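Long-range contacts in putative carbohydrate binding protein (Pseudomonas aeruginosa, PDB 3QEC), which probably binds carbohydrate, associates with heparin and suramin, and may take part in carbohydrate transport and biofilm formation: residues V21-I26 and F101-N106; A48-T53 and T86-A91; Y55-Y60 and T108-S113. One frame throughout, in Å; residues are numbered along the deposited sequence.

Contact 1 (V21-I26 and F101-N106); sequences VGEGVI and FDHIPN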
loop_
_atom_site.group_PDB
_atom_site.type_symbol
_atom_site.label_atom_id
_atom_site.label_comp_id
_atom_site.label_asym_id
_atom_site.label_seq_id
_atom_site.Cartn_x
_atom_site.Cartn_y
_atom_site.Cartn_z
ATOM N N VAL A 21 -4.660 -14.257 -13.582
ATOM C CA VAL A 21 -4.229 -13.842 -14.932
ATOM C C VAL A 21 -5.160 -12.703 -15.397
ATOM O O VAL A 21 -6.313 -12.651 -14.968
ATOM C CB VAL A 21 -4.134 -14.999 -15.957
ATOM C CG1 VAL A 21 -3.054 -15.994 -15.545
ATOM C CG2 VAL A 21 -5.483 -15.697 -16.176
ATOM N N GLY A 22 -4.662 -11.774 -16.209
ATOM C CA GLY A 22 -5.483 -10.637 -16.625
ATOM C C GLY A 22 -4.832 -9.664 -17.583
ATOM O O GLY A 22 -3.679 -9.859 -17.970
ATOM N N GLU A 23 -5.581 -8.598 -17.959
ATOM C CA GLU A 23 -5.214 -7.563 -18.939
ATOM C C GLU A 23 -5.346 -6.123 -18.398
ATOM O O GLU A 23 -5.050 -5.178 -19.125
ATOM C CB GLU A 23 -6.096 -7.686 -20.200
ATOM C CG GLU A 23 -5.946 -8.987 -20.979
ATOM C CD GLU A 23 -4.832 -9.123 -22.006
ATOM O OE1 GLU A 23 -3.821 -8.385 -21.927
ATOM O OE2 GLU A 23 -4.958 -10.013 -22.877
ATOM N N GLY A 24 -5.809 -5.970 -17.163
ATOM C CA GLY A 24 -6.022 -4.669 -16.543
ATOM C C GLY A 24 -4.779 -3.823 -16.347
ATOM O O GLY A 24 -3.694 -4.344 -16.089
ATOM N N VAL A 25 -4.954 -2.501 -16.479
ATOM C CA VAL A 25 -3.925 -1.464 -16.330
ATOM C C VAL A 25 -4.301 -0.553 -15.152
ATOM O O VAL A 25 -5.420 -0.049 -15.115
ATOM C CB VAL A 25 -3.783 -0.648 -17.658
ATOM C CG1 VAL A 25 -2.993 0.639 -17.449
ATOM C CG2 VAL A 25 -3.162 -1.489 -18.763
ATOM N N ILE A 26 -3.379 -0.352 -14.201
ATOM C CA ILE A 26 -3.569 0.543 -13.042
ATOM C C ILE A 26 -2.503 1.635 -13.111
ATOM O O ILE A 26 -1.324 1.332 -13.298
ATOM C CB ILE A 26 -3.574 -0.193 -11.655
ATOM C CG1 ILE A 26 -4.768 -1.175 -11.544
ATOM C CG2 ILE A 26 -3.597 0.814 -10.485
ATOM C CD1 ILE A 26 -4.898 -1.943 -10.188
ATOM N N PHE A 101 0.897 -0.487 -13.193
ATOM C CA PHE A 101 0.779 -1.940 -13.115
ATOM C C PHE A 101 0.162 -2.420 -14.404
ATOM O O PHE A 101 -0.701 -1.734 -14.956
ATOM C CB PHE A 101 -0.067 -2.395 -11.922
ATOM C CG PHE A 101 0.521 -2.191 -10.546
ATOM C CD1 PHE A 101 0.291 -1.008 -9.841
ATOM C CD2 PHE A 101 1.227 -3.213 -9.916
ATOM C CE1 PHE A 101 0.801 -0.831 -8.546
ATOM C CE2 PHE A 101 1.734 -3.038 -8.617
ATOM C CZ PHE A 101 1.522 -1.845 -7.943
ATOM N N ASP A 102 0.603 -3.579 -14.903
ATOM C CA ASP A 102 0.078 -4.145 -16.139
ATOM C C ASP A 102 -0.405 -5.582 -15.882
ATOM O O ASP A 102 -0.026 -6.184 -14.871
ATOM C CB ASP A 102 1.134 -4.078 -17.261
ATOM C CG ASP A 102 2.419 -4.823 -16.973
ATOM O OD1 ASP A 102 2.435 -6.075 -17.145
ATOM O OD2 ASP A 102 3.410 -4.164 -16.572
ATOM N N HIS A 103 -1.259 -6.118 -16.785
ATOM C CA HIS A 103 -1.833 -7.471 -16.719
ATOM C C HIS A 103 -2.495 -7.767 -15.350
ATOM O O HIS A 103 -2.336 -8.856 -14.793
ATOM C CB HIS A 103 -0.779 -8.528 -17.084
ATOM C CG HIS A 103 -0.319 -8.407 -18.503
ATOM N ND1 HIS A 103 0.875 -7.782 -18.825
ATOM C CD2 HIS A 103 -0.955 -8.744 -19.648
ATOM C CE1 HIS A 103 0.945 -7.797 -20.145
ATOM N NE2 HIS A 103 -0.136 -8.361 -20.685
ATOM N N ILE A 104 -3.277 -6.801 -14.839
ATOM C CA ILE A 104 -3.971 -6.942 -13.565
ATOM C C ILE A 104 -5.291 -7.718 -13.757
ATOM O O ILE A 104 -6.181 -7.279 -14.503
ATOM C CB ILE A 104 -4.188 -5.565 -12.844
ATOM C CG1 ILE A 104 -2.851 -4.872 -12.508
ATOM C CG2 ILE A 104 -5.078 -5.679 -11.581
ATOM C CD1 ILE A 104 -1.727 -5.794 -11.939
ATOM N N PRO A 105 -5.447 -8.848 -13.024
ATOM C CA PRO A 105 -6.695 -9.622 -13.105
ATOM C C PRO A 105 -7.911 -8.907 -12.527
ATOM O O PRO A 105 -7.784 -7.986 -11.719
ATOM C CB PRO A 105 -6.390 -10.853 -12.236
ATOM C CG PRO A 105 -4.920 -10.949 -12.202
ATOM C CD PRO A 105 -4.480 -9.522 -12.137
ATOM N N ASN A 106 -9.095 -9.362 -12.934
ATOM C CA ASN A 106 -10.380 -8.944 -12.391
ATOM C C ASN A 106 -10.389 -9.336 -10.920
ATOM O O ASN A 106 -9.983 -10.455 -10.590
ATOM C CB ASN A 106 -11.494 -9.655 -13.162
ATOM C CG ASN A 106 -12.903 -9.364 -12.725
ATOM O OD1 ASN A 106 -13.671 -8.729 -13.439
ATOM N ND2 ASN A 106 -13.322 -9.943 -11.625
HETATM O O HOH W 1 -8.945 -11.441 -14.866
HETATM O O HOH W 2 -2.185 -5.119 -19.451
HETATM O O HOH W 3 -0.944 -9.119 -23.413
#

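Contact 2 (A48-T53 and T86-A91); sequences ALEPAT and TYVREA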
loop_
_atom_site.group_PDB
_atom_site.type_symbol
_atom_site.label_atom_id
_atom_site.label_comp_id
_atom_site.label_asym_id
_atom_site.label_seq_id
_atom_site.Cartn_x
_atom_site.Cartn_y
_atom_site.Cartn_z
ATOM N N ALA A 48 2.818 -1.870 -3.414
ATOM C CA ALA A 48 2.320 -3.248 -3.428
ATOM C C ALA A 48 0.841 -3.302 -3.811
ATOM O O ALA A 48 0.049 -2.451 -3.389
ATOM C CB ALA A 48 2.519 -3.896 -2.061
ATOM N N LEU A 49 0.475 -4.327 -4.589
ATOM C CA LEU A 49 -0.907 -4.573 -5.005
ATOM C C LEU A 49 -1.204 -6.059 -4.771
ATOM O O LEU A 49 -0.522 -6.912 -5.343
ATOM C CB LEU A 49 -1.095 -4.155 -6.479
ATOM C CG LEU A 49 -2.456 -4.399 -7.100
ATOM C CD1 LEU A 49 -3.380 -3.243 -6.831
ATOM C CD2 LEU A 49 -2.320 -4.617 -8.582
ATOM N N GLU A 50 -2.156 -6.368 -3.878
ATOM C CA GLU A 50 -2.467 -7.755 -3.509
ATOM C C GLU A 50 -3.976 -8.000 -3.294
ATOM O O GLU A 50 -4.687 -7.035 -3.026
ATOM C CB GLU A 50 -1.706 -8.125 -2.225
ATOM C CG GLU A 50 -2.098 -7.346 -0.973
ATOM C CD GLU A 50 -1.223 -7.715 0.203
ATOM O OE1 GLU A 50 -1.217 -8.906 0.591
ATOM O OE2 GLU A 50 -0.484 -6.831 0.688
ATOM N N PRO A 51 -4.468 -9.279 -3.347
ATOM C CA PRO A 51 -5.908 -9.532 -3.097
ATOM C C PRO A 51 -6.420 -8.951 -1.764
ATOM O O PRO A 51 -5.720 -9.046 -0.753
ATOM C CB PRO A 51 -5.993 -11.070 -3.085
ATOM C CG PRO A 51 -4.832 -11.520 -3.917
ATOM C CD PRO A 51 -3.741 -10.540 -3.647
ATOM N N ALA A 52 -7.643 -8.343 -1.768
ATOM C CA ALA A 52 -8.268 -7.761 -0.571
ATOM C C ALA A 52 -8.974 -8.862 0.244
ATOM O O ALA A 52 -10.185 -9.041 0.124
ATOM C CB ALA A 52 -9.253 -6.660 -0.965
ATOM N N THR A 53 -8.209 -9.618 1.041
ATOM C CA THR A 53 -8.734 -10.743 1.822
ATOM C C THR A 53 -9.013 -10.348 3.267
ATOM O O THR A 53 -8.542 -9.300 3.736
ATOM C CB THR A 53 -7.757 -11.940 1.772
ATOM O OG1 THR A 53 -6.504 -11.568 2.347
ATOM C CG2 THR A 53 -7.571 -12.498 0.357
ATOM N N THR A 86 3.320 -14.943 -2.932
ATOM C CA THR A 86 3.136 -15.362 -4.323
ATOM C C THR A 86 1.990 -14.581 -5.031
ATOM O O THR A 86 1.958 -14.551 -6.260
ATOM C CB THR A 86 2.970 -16.894 -4.422
ATOM O OG1 THR A 86 2.952 -17.264 -5.795
ATOM C CG2 THR A 86 1.712 -17.416 -3.776
ATOM N N TYR A 87 1.097 -13.930 -4.261
ATOM C CA TYR A 87 -0.050 -13.160 -4.751
ATOM C C TYR A 87 0.218 -11.643 -4.821
ATOM O O TYR A 87 -0.637 -10.908 -5.310
ATOM C CB TYR A 87 -1.264 -13.411 -3.838
ATOM C CG TYR A 87 -1.712 -14.855 -3.845
ATOM C CD1 TYR A 87 -2.549 -15.342 -4.848
ATOM C CD2 TYR A 87 -1.301 -15.739 -2.850
ATOM C CE1 TYR A 87 -2.954 -16.677 -4.866
ATOM C CE2 TYR A 87 -1.692 -17.080 -2.865
ATOM C CZ TYR A 87 -2.512 -17.545 -3.879
ATOM O OH TYR A 87 -2.911 -18.858 -3.885
ATOM N N VAL A 88 1.383 -11.179 -4.331
ATOM C CA VAL A 88 1.745 -9.765 -4.269
ATOM C C VAL A 88 2.419 -9.334 -5.556
ATOM O O VAL A 88 3.393 -9.949 -5.977
ATOM C CB VAL A 88 2.638 -9.447 -3.030
ATOM C CG1 VAL A 88 3.035 -7.972 -2.985
ATOM C CG2 VAL A 88 1.938 -9.847 -1.733
ATOM N N ARG A 89 1.895 -8.262 -6.169
ATOM C CA ARG A 89 2.450 -7.604 -7.351
ATOM C C ARG A 89 3.094 -6.309 -6.876
ATOM O O ARG A 89 2.657 -5.741 -5.875
ATOM C CB ARG A 89 1.379 -7.360 -8.417
ATOM C CG ARG A 89 1.050 -8.596 -9.211
ATOM C CD ARG A 89 -0.240 -8.415 -9.971
ATOM N NE ARG A 89 -0.521 -9.553 -10.845
ATOM C CZ ARG A 89 -1.321 -10.556 -10.513
ATOM N NH1 ARG A 89 -1.920 -10.569 -9.328
ATOM N NH2 ARG A 89 -1.527 -11.557 -11.360
ATOM N N GLU A 90 4.134 -5.851 -7.562
ATOM C CA GLU A 90 4.901 -4.700 -7.115
ATOM C C GLU A 90 5.310 -3.767 -8.254
ATOM O O GLU A 90 5.623 -4.222 -9.350
ATOM C CB GLU A 90 6.162 -5.240 -6.433
ATOM C CG GLU A 90 6.859 -4.303 -5.476
ATOM C CD GLU A 90 8.031 -4.990 -4.810
ATOM O OE1 GLU A 90 7.790 -5.733 -3.829
ATOM O OE2 GLU A 90 9.173 -4.852 -5.313
ATOM N N ALA A 91 5.329 -2.464 -7.969
ATOM C CA ALA A 91 5.772 -1.409 -8.873
ATOM C C ALA A 91 6.568 -0.382 -8.093
ATOM O O ALA A 91 6.303 -0.188 -6.913
ATOM C CB ALA A 91 4.579 -0.747 -9.543
HETATM O O HOH W 4 -1.756 -9.042 -6.902
#

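Contact 3 (Y55-Y60 and T108-S113); sequences YMKAYY and TYYISS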
loop_
_atom_site.group_PDB
_atom_site.type_symbol
_atom_site.label_atom_id
_atom_site.label_comp_id
_atom_site.label_asym_id
_atom_site.label_seq_id
_atom_site.Cartn_x
_atom_site.Cartn_y
_atom_site.Cartn_z
ATOM N N TYR A 55 -7.762 -11.687 5.806
ATOM C CA TYR A 55 -6.420 -11.805 6.386
ATOM C C TYR A 55 -5.702 -10.435 6.349
ATOM O O TYR A 55 -5.301 -9.936 7.401
ATOM C CB TYR A 55 -5.611 -12.893 5.611
ATOM C CG TYR A 55 -4.245 -13.218 6.182
ATOM C CD1 TYR A 55 -4.114 -13.882 7.402
ATOM C CD2 TYR A 55 -3.081 -12.897 5.488
ATOM C CE1 TYR A 55 -2.854 -14.189 7.929
ATOM C CE2 TYR A 55 -1.817 -13.170 6.018
ATOM C CZ TYR A 55 -1.707 -13.821 7.237
ATOM O OH TYR A 55 -0.463 -14.111 7.749
HETATM N N MSE A 56 -5.580 -9.814 5.148
HETATM C CA MSE A 56 -4.906 -8.515 4.990
HETATM C C MSE A 56 -5.770 -7.320 5.488
HETATM O O MSE A 56 -5.200 -6.286 5.846
HETATM C CB MSE A 56 -4.431 -8.303 3.554
HETATM C CG MSE A 56 -3.287 -9.265 3.157
HETATM SE SE MSE A 56 -1.858 -9.393 4.493
HETATM C CE MSE A 56 -0.968 -7.686 4.151
ATOM N N LYS A 57 -7.108 -7.473 5.573
ATOM C CA LYS A 57 -8.002 -6.444 6.132
ATOM C C LYS A 57 -7.615 -6.195 7.593
ATOM O O LYS A 57 -7.519 -5.041 8.026
ATOM C CB LYS A 57 -9.477 -6.888 6.021
ATOM C CG LYS A 57 -10.485 -5.928 6.665
ATOM C CD LYS A 57 -11.905 -6.434 6.518
ATOM C CE LYS A 57 -12.920 -5.504 7.120
ATOM N NZ LYS A 57 -14.312 -5.925 6.782
ATOM N N ALA A 58 -7.371 -7.301 8.341
ATOM C CA ALA A 58 -6.944 -7.289 9.745
ATOM C C ALA A 58 -5.539 -6.655 9.882
ATOM O O ALA A 58 -5.304 -5.865 10.803
ATOM C CB ALA A 58 -6.948 -8.706 10.294
ATOM N N TYR A 59 -4.625 -6.972 8.942
ATOM C CA TYR A 59 -3.264 -6.429 8.952
ATOM C C TYR A 59 -3.279 -4.912 8.684
ATOM O O TYR A 59 -2.767 -4.143 9.505
ATOM C CB TYR A 59 -2.374 -7.159 7.926
ATOM C CG TYR A 59 -0.932 -6.706 7.959
ATOM C CD1 TYR A 59 -0.017 -7.284 8.840
ATOM C CD2 TYR A 59 -0.485 -5.672 7.135
ATOM C CE1 TYR A 59 1.315 -6.862 8.881
ATOM C CE2 TYR A 59 0.836 -5.222 7.191
ATOM C CZ TYR A 59 1.738 -5.835 8.046
ATOM O OH TYR A 59 3.036 -5.388 8.082
ATOM N N TYR A 60 -3.899 -4.489 7.555
ATOM C CA TYR A 60 -3.960 -3.088 7.140
ATOM C C TYR A 60 -4.779 -2.200 8.107
ATOM O O TYR A 60 -4.508 -0.999 8.187
ATOM C CB TYR A 60 -4.445 -2.967 5.692
ATOM C CG TYR A 60 -3.379 -3.402 4.700
ATOM C CD1 TYR A 60 -2.091 -2.882 4.757
ATOM C CD2 TYR A 60 -3.669 -4.308 3.686
ATOM C CE1 TYR A 60 -1.110 -3.278 3.852
ATOM C CE2 TYR A 60 -2.700 -4.695 2.761
ATOM C CZ TYR A 60 -1.420 -4.178 2.851
ATOM O OH TYR A 60 -0.453 -4.546 1.950
ATOM N N THR A 108 -10.646 -7.634 -6.437
ATOM C CA THR A 108 -10.584 -6.540 -5.462
ATOM C C THR A 108 -9.238 -6.599 -4.760
ATOM O O THR A 108 -8.797 -7.675 -4.359
ATOM C CB THR A 108 -11.786 -6.559 -4.514
ATOM O OG1 THR A 108 -12.971 -6.781 -5.303
ATOM C CG2 THR A 108 -11.930 -5.230 -3.743
ATOM N N TYR A 109 -8.573 -5.441 -4.655
ATOM C CA TYR A 109 -7.209 -5.359 -4.139
ATOM C C TYR A 109 -6.981 -4.291 -3.101
ATOM O O TYR A 109 -7.730 -3.310 -3.018
ATOM C CB TYR A 109 -6.242 -5.026 -5.312
ATOM C CG TYR A 109 -6.254 -6.008 -6.464
ATOM C CD1 TYR A 109 -7.198 -5.909 -7.481
ATOM C CD2 TYR A 109 -5.293 -7.013 -6.561
ATOM C CE1 TYR A 109 -7.222 -6.819 -8.533
ATOM C CE2 TYR A 109 -5.303 -7.924 -7.614
ATOM C CZ TYR A 109 -6.279 -7.831 -8.589
ATOM O OH TYR A 109 -6.301 -8.724 -9.622
ATOM N N TYR A 110 -5.881 -4.459 -2.354
ATOM C CA TYR A 110 -5.273 -3.463 -1.483
ATOM C C TYR A 110 -4.094 -2.936 -2.251
ATOM O O TYR A 110 -3.308 -3.730 -2.775
ATOM C CB TYR A 110 -4.825 -4.016 -0.104
ATOM C CG TYR A 110 -5.950 -4.197 0.890
ATOM C CD1 TYR A 110 -6.715 -3.114 1.317
ATOM C CD2 TYR A 110 -6.256 -5.454 1.404
ATOM C CE1 TYR A 110 -7.782 -3.288 2.197
ATOM C CE2 TYR A 110 -7.339 -5.642 2.262
ATOM C CZ TYR A 110 -8.082 -4.554 2.676
ATOM O OH TYR A 110 -9.128 -4.741 3.549
ATOM N N ILE A 111 -4.005 -1.619 -2.400
ATOM C CA ILE A 111 -2.858 -0.958 -3.038
ATOM C C ILE A 111 -2.206 -0.177 -1.869
ATOM O O ILE A 111 -2.902 0.553 -1.156
ATOM C CB ILE A 111 -3.244 -0.157 -4.309
ATOM C CG1 ILE A 111 -1.996 0.314 -5.097
ATOM C CG2 ILE A 111 -4.291 0.957 -4.044
ATOM C CD1 ILE A 111 -2.308 0.730 -6.556
ATOM N N SER A 112 -0.940 -0.482 -1.563
ATOM C CA SER A 112 -0.274 0.004 -0.360
ATOM C C SER A 112 1.185 0.413 -0.573
ATOM O O SER A 112 1.916 -0.243 -1.320
ATOM C CB SER A 112 -0.316 -1.098 0.705
ATOM O OG SER A 112 0.069 -0.635 1.990
ATOM N N SER A 113 1.619 1.461 0.159
ATOM C CA SER A 113 2.988 1.985 0.130
ATOM C C SER A 113 3.394 2.587 1.487
ATOM O O SER A 113 2.548 2.764 2.372
ATOM C CB SER A 113 3.140 3.033 -0.967
ATOM O OG SER A 113 4.510 3.245 -1.271
#

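Contact 1 (V21-I26 and F101-N106)
Gly24 and Ile26 pair antiparallel with Ile104 and Phe101, joining the start of strand 24-33 to the end of strand 98-104 at one end of a sheet. Ile26 and Phe101 form a hydrogen-bonded pair, with Ile26 N giving to Phe101 O (3.1 Å) and Phe101 N to Ile26 O (2.9 Å). Between this pair and Gly24-Ile104 the register shifts by one residue. Gly24 O takes a nearly straight bond from Ile104 N (2.8 Å, 172° at the hydrogen), while Gly24 N gives a more bent one to Ile104 O. His103 and Ile104 together face Gly24, which makes this a G1 beta bulge, with His103 in the left-handed conformation of its first position. His103 N gives to a water that in turn donates to Glu23 O. Past the bulge Pro105 CB and CG pack against the Val21 backbone.

Ile26, Phe101 and Ile104 send their side chains to one face, where they meet Leu49 and other residues of the second sheet in the core of a beta-sandwich. CD1 of Ile26 is anti to CA (chi2 -179°), and this methyl reaches Ile104 CG2 at 4.0 Å, the two side chains crossing at about a right angle. On the solvent side, Asp102 OD1 accepts a bond from His103 ND1 (2.9 Å) at its anti position, and the edge of the imidazole lies near Gly22 O.

Contact 2 (A48-T53 and T86-A91)
The first torsions of Glu50 and Val88 bring their side chains together: CG of Glu50 sits between its own backbone N and carbonyl carbon (chi1 64°), and CG2 of Val88 stands anti to its carbonyl carbon. The two side chains lie side by side and point the same way, Val88 CG2 touching Glu50 CB at 4.1 Å and Glu50 OE1 at 4.0 Å. The Glu50 carboxylate finds its strong partners elsewhere: OE2 is hydrogen-bonded to Tyr60 OH and forms a salt bridge with Arg84, a setting that would favour the ionised form.

The backbones pair as antiparallel strands, 46-51 with 89-92, the latter at the outer edge of its four-stranded sheet. Leu49 and Arg89 are the hydrogen-bonded pair, with Leu49 N to Arg89 O and Arg89 N to Leu49 O both 2.9 Å; Ala48 and Glu90 form the neighbouring non-hydrogen-bonded pair. Leu49 and Arg89 direct their side chains to the face turned toward the other sheet of the sandwich, where both touch Ile104.

The Arg89 chain is extended from CG to NE. A water in the plane of the guanidinium accepts from Arg89 NH1 (2.9 Å) and donates to Leu49 O and, at 2.7 Å, to Tyr87 O. Leu49 O is thus gripped by two donors, the water and Arg89 N. Farther along the segments, Pro51 crosses Tyr87 at about a right angle, its CD 3.8 Å from Tyr87 CB, while the Tyr87 ring leads away to meet that of Tyr15.

Contact 3 (Y55-Y60 and T108-S113)
Tyr60 and Tyr110 carry the contact, sliding past each other in opposite directions. Tyr60 CD2 lies over one face of the Tyr110 ring, 3.5 Å above its plane and offset toward the rim. The rings are neither stacked nor perpendicular: their planes stand 59° apart, with centroids separated by 5.1 Å. Tyr60 CE2 comes alongside as well, 3.6 Å from Tyr110 CB. CG of Tyr60 is anti to its carbonyl carbon (chi1 -73°), and its ring lies between Tyr110 and Ser112, with Tyr60 CE1 3.4 Å from Ser112 OG.

The far end of Tyr110 rests against the preceding helical turn, where its OH meets CA and CB of Lys57, 3.3 Å from Lys57 CB. Nearer its root, Tyr110 CD2 is 4.0 Å from Met56 CB, Met56 being a selenomethionine whose bent chain carries the selenium away from the strand. The lysine chain extends past the phenol, crossing it obliquely.

Neighbouring strands hold the polar ends: the Tyr60 hydroxyl is held by Glu50, and Ser112 OG is hydrogen-bonded to Thr133 OG1. Tyr110 also packs on Thr133 and Leu135 of strand 125-138, and a triethylene glycol molecule, probably from the crystallisation liquor, lies about 4 Å from its side chain.

Tyr109 and Ile111 point to the opposite face of the strand, into the core between the sheets. The segments of helix and strand run 28° from parallel with axes 10.2 Å apart, an arrangement characteristic of a helix laid on the outer face of a beta-sandwich sheet.

How the contacts relate
The three contacts follow a path through the sandwich, from one sheet to the other and out to the helix. Contacts 1 and 2, with centres 12 Å apart, meet in the core, where Ile104 CD1 lies 3.6 Å from Leu49 CD2. Contact 1 also reaches contact 3, 18 Å away between centres, through Phe101 CE1 and Ile111 CD1 at 4.0 Å. Contacts 2 and 3 are the nearest pair, 8 Å between centres: strands 46-51 and 107-120 are neighbours, with Ala48 N 2.8 Å from Ser112 O, and Glu50 OE2 reaches Tyr60 OH at 2.6 Å. The triethylene glycol lies beside contact 3; whether carbohydrate binds there is not established.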